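Local atomic coordinates of probable disease resistance protein At5g66900 (PDB entry 7L7W), a protein that acts as a plant helper immune receptor, forming calcium-permeable nonselective cation channels that lead to cell death, and is represented here by its N-terminal CC-R (RPW8-like) domain. Residues 77-89 / 100-112. The protein carries 2 engineered substitutions. Numbering follows the deposited sequence.
Sequences DTIERADVAVRKF and YTRKIERINKDML. With NI (nickel (II) ion), chain B.
Ile107 of segment 100-112 fits as a knob into a hole formed by Thr78, Arg81, Ala82 and Ala85 on segment 77-89, where two antiparallel helices of the four-helix bundle pack with segment axes 9.9 Å apart at closest approach and at an angle of 152°. Its CD1 lies 3.6 Å from Arg81 O, and its CG2 branch rests against Ala82 CB. The small methyls of Ala82 and Ala85 leave room for the isoleucine and let the backbones come close. Ala85 CB also receives Ile104 CD1 at 3.6 Å, while Met111, extended beyond CG, brings its flexible methyl CE to 3.7 Å from Ala82 CB. Helix 38-60 touches Met111 as well, joining this interface to the bundle core.

At one end Tyr100 combines apolar and polar contacts. With CG anti to the backbone N (chi1 178°), the ring reaches across to the other helix, and its OH donates to Ala85 O (2.9 Å) from well above the carbonyl plane. Ile104 CG1 lies over one face of this ring, offset toward the rim, and Phe89 CD1 meets Tyr100 CE2 obliquely. The phenylalanine ring also stacks on Phe37 and meets Tyr95 of a second subunit.

Toward the other end, Arg81 supplies both terminal nitrogens to a single oxygen: NH1 and NH2 lie 3.1 and 3.0 Å from Asp110 OD2, which is in the guanidinium plane. The carboxylate plane stands 68° from the guanidinium. Arg106 NH1 forms a salt bridge to the same oxygen, so the shared anion probably offsets the closeness of the two arginines. Glu80 and Asp83, pointing away from segment 100-112, bind nickel outside this packing. The chemistry thus implies an apolar seam of small and branched side chains, tied by a tyrosine hydroxyl and an ion network toward its two ends.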
loop_
_atom_site.group_PDB
_atom_site.type_symbol
_atom_site.label_atom_id
_atom_site.label_comp_id
_atom_site.label_asym_id
_atom_site.label_seq_id
_atom_site.Cartn_x
_atom_site.Cartn_y
_atom_site.Cartn_z
ATOM N N ASP A 77 21.504 19.874 -9.010
ATOM C CA ASP A 77 21.292 18.432 -9.073
ATOM C C ASP A 77 20.360 17.931 -7.973
ATOM O O ASP A 77 19.624 16.948 -8.177
ATOM C CB ASP A 77 22.640 17.719 -9.003
ATOM C CG ASP A 77 23.457 17.884 -10.296
ATOM O OD1 ASP A 77 24.612 17.381 -10.349
ATOM O OD2 ASP A 77 22.955 18.538 -11.253
ATOM N N THR A 78 20.355 18.593 -6.809
ATOM C CA THR A 78 19.447 18.173 -5.749
ATOM C C THR A 78 18.016 18.588 -6.061
ATOM O O THR A 78 17.079 17.785 -5.895
ATOM C CB THR A 78 19.908 18.728 -4.404
ATOM O OG1 THR A 78 20.311 20.082 -4.574
ATOM C CG2 THR A 78 21.160 17.997 -3.951
ATOM N N ILE A 79 17.830 19.817 -6.559
ATOM C CA ILE A 79 16.490 20.232 -6.966
ATOM C C ILE A 79 15.990 19.358 -8.112
ATOM O O ILE A 79 14.794 19.052 -8.199
ATOM C CB ILE A 79 16.491 21.724 -7.337
ATOM C CG1 ILE A 79 16.819 22.571 -6.110
ATOM C CG2 ILE A 79 15.150 22.148 -7.880
ATOM C CD1 ILE A 79 17.115 24.057 -6.424
ATOM N N GLU A 80 16.898 18.885 -8.978
ATOM C CA GLU A 80 16.465 18.026 -10.076
ATOM C C GLU A 80 16.138 16.613 -9.606
ATOM O O GLU A 80 15.256 15.962 -10.185
ATOM C CB GLU A 80 17.513 17.998 -11.177
ATOM C CG GLU A 80 17.259 19.065 -12.225
ATOM C CD GLU A 80 15.920 18.897 -12.932
ATOM O OE1 GLU A 80 14.905 19.422 -12.414
ATOM O OE2 GLU A 80 15.887 18.258 -14.013
ATOM N N ARG A 81 16.807 16.120 -8.559
ATOM C CA ARG A 81 16.361 14.856 -7.973
ATOM C C ARG A 81 14.966 14.994 -7.365
ATOM O O ARG A 81 14.114 14.110 -7.538
ATOM C CB ARG A 81 17.364 14.378 -6.933
ATOM C CG ARG A 81 18.668 13.888 -7.576
ATOM C CD ARG A 81 19.837 14.019 -6.630
ATOM N NE ARG A 81 19.531 13.404 -5.344
ATOM C CZ ARG A 81 20.107 13.746 -4.193
ATOM N NH1 ARG A 81 21.027 14.718 -4.164
ATOM N NH2 ARG A 81 19.753 13.121 -3.069
ATOM N N ALA A 82 14.699 16.108 -6.666
ATOM C CA ALA A 82 13.336 16.315 -6.181
ATOM C C ALA A 82 12.348 16.341 -7.343
ATOM O O ALA A 82 11.270 15.741 -7.262
ATOM C CB ALA A 82 13.232 17.594 -5.353
ATOM N N ASP A 83 12.707 17.011 -8.439
ATOM C CA ASP A 83 11.803 17.113 -9.582
ATOM C C ASP A 83 11.486 15.733 -10.147
ATOM O O ASP A 83 10.314 15.374 -10.334
ATOM C CB ASP A 83 12.431 18.021 -10.646
ATOM C CG ASP A 83 11.436 18.494 -11.702
ATOM O OD1 ASP A 83 10.256 18.116 -11.635
ATOM O OD2 ASP A 83 11.836 19.268 -12.603
ATOM N N VAL A 84 12.521 14.936 -10.405
ATOM C CA VAL A 84 12.324 13.610 -10.983
ATOM C C VAL A 84 11.482 12.737 -10.060
ATOM O O VAL A 84 10.560 12.031 -10.511
ATOM C CB VAL A 84 13.690 12.971 -11.278
ATOM C CG1 VAL A 84 13.554 11.483 -11.458
ATOM C CG2 VAL A 84 14.305 13.615 -12.512
ATOM N N ALA A 85 11.782 12.769 -8.755
ATOM C CA ALA A 85 11.046 11.946 -7.802
ATOM C C ALA A 85 9.574 12.339 -7.763
ATOM O O ALA A 85 8.682 11.473 -7.772
ATOM C CB ALA A 85 11.683 12.066 -6.416
ATOM N N VAL A 86 9.299 13.644 -7.749
ATOM C CA VAL A 86 7.917 14.105 -7.712
ATOM C C VAL A 86 7.183 13.682 -8.972
ATOM O O VAL A 86 6.016 13.274 -8.923
ATOM C CB VAL A 86 7.873 15.630 -7.517
ATOM C CG1 VAL A 86 6.573 16.192 -8.045
ATOM C CG2 VAL A 86 8.041 15.974 -6.051
ATOM N N ARG A 87 7.844 13.773 -10.126
ATOM C CA ARG A 87 7.124 13.443 -11.346
ATOM C C ARG A 87 6.890 11.950 -11.477
ATOM O O ARG A 87 5.956 11.553 -12.180
ATOM C CB ARG A 87 7.852 14.003 -12.564
ATOM C CG ARG A 87 8.212 15.462 -12.369
ATOM C CD ARG A 87 8.108 16.267 -13.631
ATOM N NE ARG A 87 6.822 16.945 -13.744
ATOM C CZ ARG A 87 6.667 18.266 -13.731
ATOM N NH1 ARG A 87 5.458 18.800 -13.846
ATOM N NH2 ARG A 87 7.720 19.053 -13.605
ATOM N N LYS A 88 7.690 11.116 -10.793
ATOM C CA LYS A 88 7.463 9.678 -10.899
ATOM C C LYS A 88 6.528 9.151 -9.806
ATOM O O LYS A 88 6.086 8.002 -9.886
ATOM C CB LYS A 88 8.785 8.914 -10.821
ATOM C CG LYS A 88 9.334 8.863 -9.403
ATOM C CD LYS A 88 10.311 7.695 -9.123
ATOM C CE LYS A 88 11.385 7.543 -10.177
ATOM N NZ LYS A 88 12.644 7.226 -9.447
ATOM N N PHE A 89 6.231 9.943 -8.771
ATOM C CA PHE A 89 5.402 9.432 -7.671
ATOM C C PHE A 89 4.112 8.734 -8.090
ATOM O O PHE A 89 3.819 7.660 -7.525
ATOM C CB PHE A 89 5.041 10.544 -6.680
ATOM C CG PHE A 89 4.245 10.055 -5.511
ATOM C CD1 PHE A 89 4.774 9.096 -4.655
ATOM C CD2 PHE A 89 2.962 10.521 -5.286
ATOM C CE1 PHE A 89 4.046 8.627 -3.573
ATOM C CE2 PHE A 89 2.218 10.049 -4.203
ATOM C CZ PHE A 89 2.765 9.097 -3.349
ATOM N N TYR A 100 10.919 4.315 -1.839
ATOM C CA TYR A 100 10.771 5.676 -2.317
ATOM C C TYR A 100 10.870 6.644 -1.158
ATOM O O TYR A 100 11.535 7.684 -1.262
ATOM C CB TYR A 100 9.445 5.811 -3.048
ATOM C CG TYR A 100 9.101 7.179 -3.569
ATOM C CD1 TYR A 100 9.551 7.605 -4.810
ATOM C CD2 TYR A 100 8.269 8.032 -2.841
ATOM C CE1 TYR A 100 9.206 8.858 -5.297
ATOM C CE2 TYR A 100 7.919 9.271 -3.319
ATOM C CZ TYR A 100 8.384 9.686 -4.545
ATOM O OH TYR A 100 8.033 10.938 -5.020
ATOM N N THR A 101 10.314 6.271 -0.005
ATOM C CA THR A 101 10.353 7.213 1.096
ATOM C C THR A 101 11.792 7.492 1.504
ATOM O O THR A 101 12.173 8.657 1.669
ATOM C CB THR A 101 9.520 6.706 2.257
ATOM O OG1 THR A 101 8.168 6.556 1.811
ATOM C CG2 THR A 101 9.528 7.723 3.382
ATOM N N ARG A 102 12.629 6.445 1.554
ATOM C CA ARG A 102 14.035 6.649 1.896
ATOM C C ARG A 102 14.677 7.626 0.922
ATOM O O ARG A 102 15.311 8.605 1.340
ATOM C CB ARG A 102 14.792 5.312 1.913
ATOM C CG ARG A 102 14.384 4.352 3.045
ATOM C CD ARG A 102 13.879 5.097 4.298
ATOM N NE ARG A 102 13.063 4.253 5.180
ATOM C CZ ARG A 102 11.732 4.264 5.213
ATOM N NH1 ARG A 102 11.067 5.084 4.417
ATOM N NH2 ARG A 102 11.061 3.462 6.039
ATOM N N LYS A 103 14.440 7.425 -0.379
ATOM C CA LYS A 103 14.952 8.344 -1.393
ATOM C C LYS A 103 14.483 9.775 -1.112
ATOM O O LYS A 103 15.295 10.705 -1.028
ATOM C CB LYS A 103 14.486 7.841 -2.758
ATOM C CG LYS A 103 14.975 8.531 -4.001
ATOM C CD LYS A 103 14.465 7.772 -5.258
ATOM C CE LYS A 103 14.474 6.237 -5.032
ATOM N NZ LYS A 103 14.737 5.406 -6.263
ATOM N N ILE A 104 13.179 9.954 -0.869
ATOM C CA ILE A 104 12.655 11.292 -0.602
ATOM C C ILE A 104 13.330 11.884 0.622
ATOM O O ILE A 104 13.743 13.054 0.620
ATOM C CB ILE A 104 11.126 11.256 -0.438
ATOM C CG1 ILE A 104 10.485 10.915 -1.768
ATOM C CG2 ILE A 104 10.613 12.598 -0.013
ATOM C CD1 ILE A 104 11.070 11.707 -2.901
ATOM N N GLU A 105 13.515 11.063 1.662
ATOM C CA GLU A 105 14.144 11.560 2.877
ATOM C C GLU A 105 15.559 12.043 2.588
ATOM O O GLU A 105 15.962 13.117 3.053
ATOM C CB GLU A 105 14.141 10.479 3.957
ATOM C CG GLU A 105 12.799 10.354 4.667
ATOM C CD GLU A 105 12.706 9.117 5.562
ATOM O OE1 GLU A 105 13.585 8.226 5.441
ATOM O OE2 GLU A 105 11.755 9.042 6.384
ATOM N N ARG A 106 16.307 11.318 1.758
ATOM C CA ARG A 106 17.668 11.775 1.571
ATOM C C ARG A 106 17.696 13.057 0.758
ATOM O O ARG A 106 18.500 13.954 1.053
ATOM C CB ARG A 106 18.567 10.710 0.957
ATOM C CG ARG A 106 19.901 10.932 1.590
ATOM C CD ARG A 106 20.910 9.837 1.491
ATOM N NE ARG A 106 22.205 10.427 1.828
ATOM C CZ ARG A 106 22.847 11.331 1.081
ATOM N NH1 ARG A 106 22.339 11.751 -0.078
ATOM N NH2 ARG A 106 24.015 11.815 1.493
ATOM N N ILE A 107 16.777 13.209 -0.208
ATOM C CA ILE A 107 16.690 14.496 -0.897
ATOM C C ILE A 107 16.469 15.591 0.126
ATOM O O ILE A 107 17.220 16.573 0.190
ATOM C CB ILE A 107 15.574 14.481 -1.952
ATOM C CG1 ILE A 107 15.885 13.430 -3.029
ATOM C CG2 ILE A 107 15.392 15.875 -2.543
ATOM C CD1 ILE A 107 14.855 13.359 -4.134
ATOM N N ASN A 108 15.502 15.364 1.018
ATOM C CA ASN A 108 15.209 16.281 2.111
ATOM C C ASN A 108 16.483 16.635 2.866
ATOM O O ASN A 108 16.835 17.819 2.990
ATOM C CB ASN A 108 14.178 15.626 3.035
ATOM C CG ASN A 108 13.593 16.575 4.037
ATOM O OD1 ASN A 108 12.511 17.120 3.819
ATOM N ND2 ASN A 108 14.278 16.755 5.164
ATOM N N LYS A 109 17.237 15.614 3.309
ATOM C CA LYS A 109 18.395 15.922 4.140
ATOM C C LYS A 109 19.371 16.796 3.363
ATOM O O LYS A 109 19.833 17.826 3.876
ATOM C CB LYS A 109 19.076 14.645 4.656
ATOM C CG LYS A 109 20.376 14.915 5.467
ATOM C CD LYS A 109 20.261 16.246 6.282
ATOM C CE LYS A 109 21.532 16.714 6.992
ATOM N NZ LYS A 109 21.395 18.170 7.305
ATOM N N ASP A 110 19.599 16.462 2.091
ATOM C CA ASP A 110 20.561 17.217 1.299
ATOM C C ASP A 110 20.144 18.680 1.226
ATOM O O ASP A 110 20.947 19.583 1.518
ATOM C CB ASP A 110 20.688 16.587 -0.089
ATOM C CG ASP A 110 21.352 15.205 -0.045
ATOM O OD1 ASP A 110 21.736 14.764 1.062
ATOM O OD2 ASP A 110 21.475 14.550 -1.108
ATOM N N MET A 111 18.855 18.924 0.947
ATOM C CA MET A 111 18.390 20.298 0.828
ATOM C C MET A 111 18.660 21.051 2.116
ATOM O O MET A 111 19.221 22.156 2.097
ATOM C CB MET A 111 16.905 20.327 0.473
ATOM C CG MET A 111 16.636 20.168 -1.009
ATOM S SD MET A 111 14.888 19.996 -1.406
ATOM C CE MET A 111 14.947 20.049 -3.200
ATOM N N LEU A 112 18.372 20.412 3.253
ATOM C CA LEU A 112 18.578 21.086 4.523
ATOM C C LEU A 112 20.045 21.448 4.715
ATOM O O LEU A 112 20.360 22.584 5.095
ATOM C CB LEU A 112 18.071 20.220 5.673
ATOM C CG LEU A 112 16.544 20.216 5.777
ATOM C CD1 LEU A 112 16.096 19.516 7.041
ATOM C CD2 LEU A 112 15.966 21.622 5.705
HETATM NI NI NI B . 13.364 18.660 -13.853
#